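Local coordinates for protein PrgA (Enterococcus faecalis, PDB 6Z9K) that provides surface exclusion on enterococcal cells, protecting them against unwanted conjugation, and carries the metal-binding CAP domain found here, at residues F176-G179 with S184-H187. Numbering follows the deposited sequence.
Sequences FDDG and SHLH
The metal site of the CAP domain rests on a pairing seen in many metalloproteins, a metal-binding histidine backed by a carboxylate, here formed by His-185 and Asp-178. Asp-178 lies in the loop between helix 160-176 and helix 184-189, and its side chain reaches the first turn of the second helix. The carboxylate swings away from the backbone nitrogen of its own residue (chi1 -155°), which carries it across to that turn, and its two oxygens divide the work. OD1 accepts the ring N-H of His-185, ND1 to OD1 2.6 Å, through its syn lone pair. The bond is nearly straight, with an angle of 160° at the hydrogen, and the oxygen lies close to the imidazole plane, although carboxylate and ring planes are 55° apart. OD2 turns to the backbone instead: the amide N of Leu-186 approaches it at 3.0 Å from above the carboxylate plane, and the amide N of His-185 bonds to it more weakly at 2.7 Å, where the angle is bent. Ser-184, at the start of the helix, places OG over one face of the imidazole, nearer the ring's border than its centre, while this hydroxyl bonds to the carbonyl of Leu-181. The Leu-186 side chain touches Tyr-26 and Asp-27 of helix 26-29. The His-185 side chain comes within about 3 Å of the bound magnesium ion, whose site also includes Leu-146. Because ND1 is the donor to Asp-178, NE2 is probably the nitrogen that faces the metal, and the carboxylate, consistent with a second-shell role, would fix the ring's rotation while also gripping the start of its helix.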
loop_
_atom_site.group_PDB
_atom_site.type_symbol
_atom_site.label_atom_id
_atom_site.label_comp_id
_atom_site.label_asym_id
_atom_site.label_seq_id
_atom_site.Cartn_x
_atom_site.Cartn_y
_atom_site.Cartn_z
ATOM N N PHE A 176 -3.896 11.876 -1.180
ATOM C CA PHE A 176 -4.210 13.313 -0.979
ATOM C C PHE A 176 -3.152 14.275 -1.507
ATOM O O PHE A 176 -3.376 15.480 -1.378
ATOM C CB PHE A 176 -4.474 13.607 0.499
ATOM C CG PHE A 176 -5.434 12.672 1.147
ATOM C CD1 PHE A 176 -6.726 12.500 0.646
ATOM C CD2 PHE A 176 -5.093 12.045 2.326
ATOM C CE1 PHE A 176 -7.607 11.632 1.270
ATOM C CE2 PHE A 176 -5.974 11.179 2.932
ATOM C CZ PHE A 176 -7.238 10.983 2.428
ATOM N N ASP A 177 -2.014 13.793 -2.032
ATOM C CA ASP A 177 -0.947 14.724 -2.453
ATOM C C ASP A 177 -0.300 14.198 -3.716
ATOM O O ASP A 177 0.918 14.346 -3.845
ATOM C CB ASP A 177 0.048 14.964 -1.326
ATOM C CG ASP A 177 0.932 16.147 -1.601
ATOM O OD1 ASP A 177 0.486 17.038 -2.365
ATOM O OD2 ASP A 177 2.035 16.154 -1.048
ATOM N N ASP A 178 -1.094 13.636 -4.628
ATOM C CA ASP A 178 -0.552 12.928 -5.820
ATOM C C ASP A 178 -0.595 13.810 -7.065
ATOM O O ASP A 178 -0.461 13.276 -8.121
ATOM C CB ASP A 178 -1.357 11.668 -6.089
ATOM C CG ASP A 178 -0.661 10.582 -6.829
ATOM O OD1 ASP A 178 0.580 10.473 -6.616
ATOM O OD2 ASP A 178 -1.345 9.848 -7.584
ATOM N N GLY A 179 -0.798 15.108 -6.950
ATOM C CA GLY A 179 -1.073 15.967 -8.127
ATOM C C GLY A 179 0.179 16.204 -8.954
ATOM O O GLY A 179 0.037 16.448 -10.159
ATOM N N SER A 184 -1.893 9.439 -10.755
ATOM C CA SER A 184 -1.862 8.011 -11.165
ATOM C C SER A 184 -2.029 7.097 -9.952
ATOM O O SER A 184 -2.657 6.010 -10.073
ATOM C CB SER A 184 -0.604 7.709 -11.922
ATOM O OG SER A 184 0.482 8.083 -11.132
ATOM N N HIS A 185 -1.438 7.440 -8.815
ATOM C CA HIS A 185 -1.500 6.536 -7.631
ATOM C C HIS A 185 -2.864 6.593 -6.944
ATOM O O HIS A 185 -3.409 5.551 -6.553
ATOM C CB HIS A 185 -0.473 6.923 -6.581
ATOM C CG HIS A 185 0.885 6.972 -7.164
ATOM N ND1 HIS A 185 1.475 8.162 -7.539
ATOM C CD2 HIS A 185 1.701 5.985 -7.568
ATOM C CE1 HIS A 185 2.648 7.899 -8.118
ATOM N NE2 HIS A 185 2.826 6.563 -8.143
ATOM N N LEU A 186 -3.404 7.787 -6.817
ATOM C CA LEU A 186 -4.819 7.916 -6.366
ATOM C C LEU A 186 -5.708 6.979 -7.198
ATOM O O LEU A 186 -6.506 6.170 -6.611
ATOM C CB LEU A 186 -5.280 9.364 -6.465
ATOM C CG LEU A 186 -6.784 9.553 -6.298
ATOM C CD1 LEU A 186 -7.177 9.360 -4.858
ATOM C CD2 LEU A 186 -7.205 10.930 -6.787
ATOM N N HIS A 187 -5.654 7.097 -8.534
ATOM C CA HIS A 187 -6.533 6.324 -9.427
ATOM C C HIS A 187 -6.253 4.834 -9.298
ATOM O O HIS A 187 -7.189 4.018 -9.283
ATOM C CB HIS A 187 -6.361 6.810 -10.873
ATOM C CG HIS A 187 -6.727 8.244 -11.020
ATOM N ND1 HIS A 187 -6.318 8.992 -12.105
ATOM C CD2 HIS A 187 -7.387 9.079 -10.185
ATOM C CE1 HIS A 187 -6.738 10.225 -11.954
ATOM N NE2 HIS A 187 -7.420 10.315 -10.789
#